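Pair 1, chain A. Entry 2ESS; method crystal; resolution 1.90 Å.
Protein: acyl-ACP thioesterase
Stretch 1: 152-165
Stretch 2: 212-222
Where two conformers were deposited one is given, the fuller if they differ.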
# COMPACT_ATOMS: atom_id res chain seq x y z
N ILE A 152 0.42 -13.94 23.07
CA ILE A 152 1.83 -14.06 22.69
C ILE A 152 2.69 -13.58 23.86
O ILE A 152 2.45 -12.49 24.38
CB ILE A 152 2.10 -13.17 21.48
CG1 ILE A 152 1.20 -13.59 20.30
CG2 ILE A 152 3.59 -13.12 21.18
CD1 ILE A 152 1.04 -12.59 19.18
N LYS A 153 3.66 -14.37 24.28
CA LYS A 153 4.54 -13.96 25.37
C LYS A 153 5.88 -13.42 24.83
O LYS A 153 6.48 -14.04 23.96
CB LYS A 153 4.79 -15.14 26.32
CG LYS A 153 5.72 -14.82 27.51
N VAL A 154 6.32 -12.27 25.33
CA VAL A 154 7.62 -11.68 24.96
C VAL A 154 8.41 -11.33 26.23
O VAL A 154 7.99 -10.49 27.01
CB VAL A 154 7.44 -10.44 24.05
CG1 VAL A 154 8.78 -9.86 23.60
CG2 VAL A 154 6.55 -10.78 22.82
N THR A 155 9.55 -11.97 26.43
CA THR A 155 10.32 -11.81 27.68
C THR A 155 11.34 -10.67 27.62
O THR A 155 11.60 -10.02 28.64
CB THR A 155 11.06 -13.12 28.06
OG1 THR A 155 10.11 -14.15 28.32
CG2 THR A 155 11.96 -12.92 29.30
N SER A 156 11.94 -10.44 26.45
CA SER A 156 13.01 -9.43 26.32
C SER A 156 12.54 -8.02 26.70
O SER A 156 11.43 -7.61 26.34
CB SER A 156 13.55 -9.41 24.87
OG SER A 156 14.37 -8.28 24.63
N ASN A 157 13.38 -7.29 27.43
CA ASN A 157 13.10 -5.88 27.73
C ASN A 157 14.21 -4.95 27.21
O ASN A 157 14.35 -3.82 27.68
CB ASN A 157 12.83 -5.68 29.22
CG ASN A 157 13.89 -6.29 30.11
OD1 ASN A 157 14.98 -6.66 29.66
ND2 ASN A 157 13.57 -6.41 31.39
N GLN A 158 14.97 -5.44 26.23
CA GLN A 158 15.96 -4.65 25.52
C GLN A 158 15.47 -4.40 24.09
O GLN A 158 15.32 -5.34 23.30
CB GLN A 158 17.31 -5.38 25.50
N PRO A 159 15.23 -3.12 23.73
CA PRO A 159 14.73 -2.87 22.38
C PRO A 159 15.80 -3.06 21.33
O PRO A 159 16.98 -2.74 21.57
CB PRO A 159 14.26 -1.42 22.43
CG PRO A 159 15.09 -0.79 23.49
CD PRO A 159 15.42 -1.88 24.50
N VAL A 160 15.38 -3.57 20.19
CA VAL A 160 16.22 -3.88 19.04
C VAL A 160 16.11 -2.79 17.99
O VAL A 160 16.96 -2.68 17.14
CB VAL A 160 15.82 -5.24 18.37
CG1 VAL A 160 15.96 -6.39 19.35
CG2 VAL A 160 14.41 -5.18 17.80
N ALA A 161 15.06 -1.99 18.04
CA ALA A 161 14.88 -0.91 17.09
C ALA A 161 13.86 0.09 17.64
O ALA A 161 13.09 -0.23 18.55
CB ALA A 161 14.43 -1.46 15.77
N THR A 162 13.94 1.33 17.13
CA THR A 162 12.99 2.39 17.47
C THR A 162 12.59 3.15 16.22
O THR A 162 13.35 3.27 15.26
CB THR A 162 13.57 3.40 18.48
OG1 THR A 162 14.87 3.80 18.04
CG2 THR A 162 13.66 2.81 19.88
N LEU A 163 11.37 3.69 16.22
CA LEU A 163 10.80 4.33 15.05
C LEU A 163 9.77 5.32 15.54
O LEU A 163 8.99 4.98 16.41
CB LEU A 163 10.11 3.24 14.24
CG LEU A 163 9.58 3.54 12.87
CD1 LEU A 163 10.74 4.00 11.97
CD2 LEU A 163 8.97 2.26 12.39
N THR A 164 9.74 6.52 14.98
CA THR A 164 8.66 7.47 15.26
C THR A 164 7.49 7.30 14.29
O THR A 164 7.71 7.18 13.08
CB THR A 164 9.20 8.94 15.21
OG1 THR A 164 10.34 9.04 16.07
CG2 THR A 164 8.17 9.90 15.67
N ALA A 165 6.26 7.29 14.80
CA ALA A 165 5.06 7.27 13.96
C ALA A 165 4.94 8.53 13.08
O ALA A 165 5.01 9.66 13.55
CB ALA A 165 3.76 7.09 14.82
N PHE A 212 0.39 9.83 15.95
CA PHE A 212 1.46 10.54 15.25
C PHE A 212 2.46 11.11 16.23
O PHE A 212 2.07 11.72 17.22
CB PHE A 212 0.89 11.69 14.41
CG PHE A 212 1.95 12.58 13.84
CD1 PHE A 212 2.47 13.65 14.58
CD2 PHE A 212 2.45 12.33 12.58
CE1 PHE A 212 3.49 14.47 14.07
CE2 PHE A 212 3.46 13.12 12.04
CZ PHE A 212 3.98 14.20 12.78
N GLY A 213 3.74 10.94 15.95
CA GLY A 213 4.79 11.41 16.84
C GLY A 213 5.20 10.48 17.97
O GLY A 213 6.24 10.72 18.60
N ASP A 214 4.42 9.42 18.25
CA ASP A 214 4.81 8.46 19.28
C ASP A 214 6.08 7.70 18.86
O ASP A 214 6.27 7.41 17.69
CB ASP A 214 3.68 7.45 19.54
CG ASP A 214 2.48 8.04 20.31
OD1 ASP A 214 2.59 9.13 20.95
OD2 ASP A 214 1.41 7.39 20.27
N GLU A 215 6.96 7.41 19.82
CA GLU A 215 8.15 6.60 19.59
C GLU A 215 7.78 5.15 19.84
O GLU A 215 7.42 4.75 20.95
CB GLU A 215 9.28 7.02 20.53
CG GLU A 215 10.53 6.10 20.49
CD GLU A 215 11.32 6.11 21.83
OE1 GLU A 215 10.81 5.56 22.88
OE2 GLU A 215 12.46 6.65 21.82
N LEU A 216 7.85 4.35 18.80
CA LEU A 216 7.62 2.94 18.92
C LEU A 216 8.96 2.24 19.11
O LEU A 216 9.90 2.47 18.37
CB LEU A 216 6.94 2.47 17.67
CG LEU A 216 5.59 3.15 17.38
CD1 LEU A 216 5.11 2.66 16.07
CD2 LEU A 216 4.57 2.91 18.47
N SER A 217 9.05 1.42 20.14
CA SER A 217 10.21 0.56 20.37
C SER A 217 9.79 -0.92 20.16
O SER A 217 8.64 -1.30 20.43
CB SER A 217 10.82 0.80 21.75
OG SER A 217 9.82 0.98 22.71
N PHE A 218 10.74 -1.70 19.66
CA PHE A 218 10.51 -3.06 19.23
C PHE A 218 11.37 -3.98 20.03
O PHE A 218 12.57 -3.78 20.12
CB PHE A 218 10.85 -3.22 17.75
CG PHE A 218 9.96 -2.42 16.84
CD1 PHE A 218 10.09 -1.06 16.73
CD2 PHE A 218 8.95 -3.03 16.14
CE1 PHE A 218 9.25 -0.33 15.93
CE2 PHE A 218 8.14 -2.31 15.34
CZ PHE A 218 8.29 -0.95 15.24
N PHE A 219 10.75 -5.01 20.61
CA PHE A 219 11.45 -6.01 21.41
C PHE A 219 11.19 -7.35 20.78
O PHE A 219 10.10 -7.60 20.26
CB PHE A 219 10.90 -6.02 22.83
CG PHE A 219 10.92 -4.70 23.47
CD1 PHE A 219 9.99 -3.73 23.13
CD2 PHE A 219 11.88 -4.40 24.43
CE1 PHE A 219 10.01 -2.48 23.72
CE2 PHE A 219 11.89 -3.16 25.04
CZ PHE A 219 10.96 -2.19 24.66
N CYS A 220 12.20 -8.22 20.85
CA CYS A 220 12.14 -9.48 20.17
C CYS A 220 12.79 -10.62 20.95
O CYS A 220 13.89 -10.47 21.45
CB CYS A 220 12.82 -9.31 18.83
SG CYS A 220 12.61 -10.76 17.85
N ASP A 221 12.07 -11.74 21.08
CA ASP A 221 12.60 -13.03 21.58
C ASP A 221 12.69 -13.98 20.41
O ASP A 221 11.69 -14.21 19.75
CB ASP A 221 11.61 -13.70 22.55
CG ASP A 221 11.45 -12.99 23.85
OD1 ASP A 221 12.34 -12.19 24.24
OD2 ASP A 221 10.42 -13.25 24.50
N GLU A 222 13.85 -14.58 20.16
CA GLU A 222 13.93 -15.63 19.17
C GLU A 222 13.80 -16.94 19.92
O GLU A 222 14.73 -17.36 20.61
CB GLU A 222 15.23 -15.55 18.36
CG GLU A 222 15.28 -16.57 17.22
CD GLU A 222 16.57 -16.53 16.37
OE1 GLU A 222 17.48 -15.71 16.68
OE2 GLU A 222 16.67 -17.33 15.41
O HOH W 1 14.62 -7.62 22.14

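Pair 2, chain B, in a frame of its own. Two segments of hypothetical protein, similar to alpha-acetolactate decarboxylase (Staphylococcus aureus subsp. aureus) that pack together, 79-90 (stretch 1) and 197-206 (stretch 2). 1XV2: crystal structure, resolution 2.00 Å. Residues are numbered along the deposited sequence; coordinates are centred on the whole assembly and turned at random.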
# COMPACT_ATOMS: atom_id res chain seq x y z
N ILE B 79 10.45 0.06 -8.47
CA ILE B 79 11.73 -0.58 -8.76
C ILE B 79 12.06 -1.72 -7.80
O ILE B 79 11.50 -1.81 -6.71
CB ILE B 79 12.87 0.46 -8.71
CG1 ILE B 79 14.06 -0.03 -9.53
CG2 ILE B 79 13.30 0.70 -7.27
CD1 ILE B 79 15.15 1.02 -9.73
N THR B 80 12.97 -2.60 -8.21
CA THR B 80 13.35 -3.72 -7.37
C THR B 80 14.72 -4.28 -7.74
O THR B 80 15.21 -4.06 -8.84
CB THR B 80 12.33 -4.87 -7.50
OG1 THR B 80 12.65 -5.90 -6.55
CG2 THR B 80 12.38 -5.47 -8.90
N ASN B 81 15.33 -4.97 -6.78
CA ASN B 81 16.61 -5.63 -7.01
C ASN B 81 16.14 -6.98 -7.52
O ASN B 81 15.89 -7.90 -6.73
CB ASN B 81 17.38 -5.81 -5.70
CG ASN B 81 17.89 -4.50 -5.14
OD1 ASN B 81 18.59 -3.76 -5.82
ND2 ASN B 81 17.54 -4.22 -3.88
N PHE B 82 15.99 -7.09 -8.83
CA PHE B 82 15.49 -8.30 -9.46
C PHE B 82 16.28 -9.57 -9.18
O PHE B 82 17.43 -9.70 -9.57
CB PHE B 82 15.36 -8.11 -10.97
CG PHE B 82 14.48 -9.13 -11.62
CD1 PHE B 82 13.14 -9.24 -11.26
CD2 PHE B 82 14.99 -9.99 -12.59
CE1 PHE B 82 12.32 -10.20 -11.85
CE2 PHE B 82 14.17 -10.96 -13.19
CZ PHE B 82 12.83 -11.06 -12.81
N LYS B 83 15.62 -10.51 -8.51
CA LYS B 83 16.18 -11.81 -8.18
C LYS B 83 15.12 -12.83 -8.62
O LYS B 83 14.21 -13.16 -7.86
CB LYS B 83 16.42 -11.90 -6.67
CG LYS B 83 16.81 -13.28 -6.16
CD LYS B 83 18.15 -13.74 -6.71
CE LYS B 83 18.45 -15.16 -6.28
NZ LYS B 83 17.43 -16.12 -6.80
N ALA B 84 15.25 -13.31 -9.85
CA ALA B 84 14.30 -14.26 -10.41
C ALA B 84 14.16 -15.52 -9.57
O ALA B 84 15.14 -16.21 -9.30
CB ALA B 84 14.70 -14.63 -11.83
N SER B 85 12.93 -15.83 -9.17
CA SER B 85 12.68 -17.03 -8.38
C SER B 85 12.18 -18.14 -9.30
O SER B 85 12.08 -19.30 -8.90
CB SER B 85 11.67 -16.75 -7.28
OG SER B 85 10.50 -16.15 -7.79
N LYS B 86 11.86 -17.78 -10.54
CA LYS B 86 11.38 -18.74 -11.52
C LYS B 86 11.68 -18.24 -12.94
O LYS B 86 11.54 -17.05 -13.23
CB LYS B 86 9.88 -18.98 -11.36
CG LYS B 86 9.32 -20.00 -12.35
CD LYS B 86 7.85 -20.31 -12.10
CE LYS B 86 7.65 -21.14 -10.84
NZ LYS B 86 6.21 -21.47 -10.62
N THR B 87 12.10 -19.16 -13.80
CA THR B 87 12.43 -18.84 -15.18
C THR B 87 11.77 -19.88 -16.08
O THR B 87 11.65 -21.04 -15.70
CB THR B 87 13.95 -18.87 -15.41
OG1 THR B 87 14.59 -17.98 -14.49
CG2 THR B 87 14.29 -18.45 -16.82
N PHE B 88 11.36 -19.46 -17.28
CA PHE B 88 10.73 -20.37 -18.24
C PHE B 88 10.51 -19.70 -19.59
O PHE B 88 10.25 -18.50 -19.67
CB PHE B 88 9.39 -20.87 -17.68
CG PHE B 88 8.37 -19.79 -17.47
CD1 PHE B 88 7.54 -19.38 -18.52
CD2 PHE B 88 8.22 -19.18 -16.23
CE1 PHE B 88 6.58 -18.39 -18.33
CE2 PHE B 88 7.26 -18.19 -16.03
CZ PHE B 88 6.44 -17.79 -17.08
N PRO B 89 10.62 -20.48 -20.68
CA PRO B 89 10.44 -19.93 -22.03
C PRO B 89 9.00 -19.90 -22.53
O PRO B 89 8.11 -20.53 -21.97
CB PRO B 89 11.32 -20.85 -22.88
CG PRO B 89 11.13 -22.17 -22.22
CD PRO B 89 11.20 -21.84 -20.74
N LEU B 90 8.79 -19.13 -23.60
CA LEU B 90 7.49 -19.00 -24.25
C LEU B 90 7.73 -18.67 -25.71
O LEU B 90 8.67 -17.96 -26.05
CB LEU B 90 6.66 -17.89 -23.60
CG LEU B 90 6.14 -18.13 -22.18
CD1 LEU B 90 5.30 -16.94 -21.73
CD2 LEU B 90 5.31 -19.40 -22.14
N ASP B 197 9.98 -15.61 -29.55
CA ASP B 197 10.77 -16.52 -28.74
C ASP B 197 11.37 -15.70 -27.61
O ASP B 197 12.19 -14.80 -27.85
CB ASP B 197 11.89 -17.15 -29.57
CG ASP B 197 12.52 -18.35 -28.89
OD1 ASP B 197 12.90 -18.24 -27.71
OD2 ASP B 197 12.63 -19.41 -29.54
N VAL B 198 10.96 -15.99 -26.38
CA VAL B 198 11.44 -15.25 -25.22
C VAL B 198 11.62 -16.12 -23.99
O VAL B 198 11.25 -17.29 -23.97
CB VAL B 198 10.47 -14.12 -24.82
CG1 VAL B 198 10.30 -13.14 -25.97
CG2 VAL B 198 9.13 -14.73 -24.43
N VAL B 199 12.21 -15.52 -22.96
CA VAL B 199 12.42 -16.19 -21.68
C VAL B 199 11.72 -15.30 -20.66
O VAL B 199 11.86 -14.08 -20.69
CB VAL B 199 13.92 -16.27 -21.32
CG1 VAL B 199 14.09 -16.83 -19.91
CG2 VAL B 199 14.65 -17.15 -22.32
N VAL B 200 10.94 -15.91 -19.77
CA VAL B 200 10.22 -15.17 -18.75
C VAL B 200 10.80 -15.42 -17.36
O VAL B 200 10.96 -16.57 -16.94
CB VAL B 200 8.72 -15.54 -18.72
CG1 VAL B 200 8.00 -14.73 -17.66
CG2 VAL B 200 8.09 -15.31 -20.10
N GLU B 201 11.09 -14.33 -16.65
CA GLU B 201 11.62 -14.41 -15.30
C GLU B 201 10.62 -13.74 -14.36
O GLU B 201 10.13 -12.64 -14.63
CB GLU B 201 12.97 -13.71 -15.20
CG GLU B 201 14.10 -14.45 -15.90
CD GLU B 201 15.37 -13.64 -15.95
OE1 GLU B 201 15.40 -12.63 -16.68
OE2 GLU B 201 16.34 -14.02 -15.27
N ILE B 202 10.32 -14.41 -13.25
CA ILE B 202 9.38 -13.87 -12.28
C ILE B 202 10.00 -13.80 -10.89
O ILE B 202 10.88 -14.59 -10.55
CB ILE B 202 8.11 -14.76 -12.17
CG1 ILE B 202 7.47 -14.91 -13.55
CG2 ILE B 202 7.11 -14.13 -11.22
CD1 ILE B 202 6.23 -15.80 -13.54
N GLN B 203 9.53 -12.84 -10.10
CA GLN B 203 10.00 -12.66 -8.73
C GLN B 203 8.78 -12.31 -7.88
O GLN B 203 8.08 -11.34 -8.17
CB GLN B 203 11.04 -11.55 -8.63
CG GLN B 203 11.57 -11.36 -7.22
CD GLN B 203 12.56 -10.22 -7.10
OE1 GLN B 203 13.17 -10.02 -6.05
NE2 GLN B 203 12.72 -9.45 -8.17
N ASN B 204 8.53 -13.10 -6.84
CA ASN B 204 7.40 -12.87 -5.96
C ASN B 204 7.86 -12.05 -4.75
O ASN B 204 8.88 -12.35 -4.15
CB ASN B 204 6.81 -14.20 -5.51
CG ASN B 204 6.48 -15.12 -6.68
OD1 ASN B 204 5.59 -14.83 -7.48
ND2 ASN B 204 7.21 -16.22 -6.78
N PHE B 205 7.10 -11.01 -4.41
CA PHE B 205 7.46 -10.13 -3.30
C PHE B 205 6.76 -10.44 -1.98
O PHE B 205 5.56 -10.72 -1.94
CB PHE B 205 7.20 -8.67 -3.69
CG PHE B 205 8.08 -8.17 -4.80
CD1 PHE B 205 9.46 -8.11 -4.64
CD2 PHE B 205 7.53 -7.79 -6.02
CE1 PHE B 205 10.29 -7.69 -5.68
CE2 PHE B 205 8.35 -7.36 -7.07
CZ PHE B 205 9.73 -7.31 -6.90
N GLU B 206 7.53 -10.38 -0.90
CA GLU B 206 7.03 -10.63 0.44
C GLU B 206 6.77 -9.28 1.11
O GLU B 206 5.93 -9.16 2.00
CB GLU B 206 8.07 -11.42 1.24
CG GLU B 206 7.59 -11.91 2.60
CD GLU B 206 8.69 -12.62 3.37
OE1 GLU B 206 9.46 -13.38 2.75
OE2 GLU B 206 8.78 -12.43 4.60
O HOH W 2 16.86 -16.61 -14.93

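What backbone arrangement do the two pairs share? In each, a short strand runs antiparallel to a second one, at 159° in pair 1 and 155° in pair 2; 14 central residues superpose with an RMSD of 0.6 Å. The register is the same. Leu163(A) matches Phe88(B) and Leu216(A) matches Val200(B), and each couple forms a hydrogen-bonded bridge: Leu216(A) N to Leu163(A) O is 2.7 Å, as is Val200(B) N to Phe88(B) O. At the next bridge, Thr162(A) and Thr87(B) coincide, facing Ser217(A) and Glu201(B).

How do the side chains fill the face that carries these leucine and phenylalanine positions? Pair 1 places its aromatic ring on the second stretch: Phe218(A) reaches Leu163(A), with CE1 4.0 Å from CB of Leu163(A), which lies at the ring edge. Pair 2 places its ring on the first stretch. Phe88(B), with chi1 in p, lays one ring face over Val200(B), whose CB is 3.8 Å from the ring centroid, while CD1 of Ile202(B), the match of Phe218(A), meets the ring edge 3.6 Å from CE2 of Phe88(B). The aromatic residue sits on opposite strands in the two pairs, and an aliphatic one occupies each matching place.

What happens at the far end of the contact? Ala165(A) matches Leu90(B), and Asp214(A) matches Val198(B). Ala165(A) N donates to Asp214(A) O at 2.9 Å, and Leu90(B) N donates to Val198(B) O at 3.1 Å, so the backbone link is the same although the side chains differ. In pair 2 both residues lie on the face of Phe88(B), and the longer Leu90(B) adds apolar contact, its CD1 lying 3.6 Å from CG2 of Val200(B).

How does each pair close the other end, where the first stretch approaches its strand? Val160(A) and Ser85(B) superpose almost exactly, and Val160(A) N to Phe218(A) O and Ser85(B) N to Ile202(B) O are hydrogen bonds of 2.8 Å each. Ser85(B) adds a bond from its OG to Ile202(B) O at 3.2 Å, whereas Val160(A) offers methyl groups, CG2 lying 4.1 Å from CB of Phe218(A). At the preceding position Pro159(A) packs over the face of the Phe219(A) ring, its CB 4.2 Å from the centroid. Its match Ala84(B) is smaller, and Gln203(B) stands where Phe219(A) does; here the ring comes from Phe82(B), whose CZ lies 3.6 Å from CB of Glu201(B). Asp221(A) accepts a very short bond at OD2 from Thr155(A) N, 2.5 Å, and another at OD1 from Ser156(A) N, 2.8 Å; its match Phe205(B) instead turns a ring edge to Thr80(B), CE1 lying 3.1 Å from OG1 of Thr80(B).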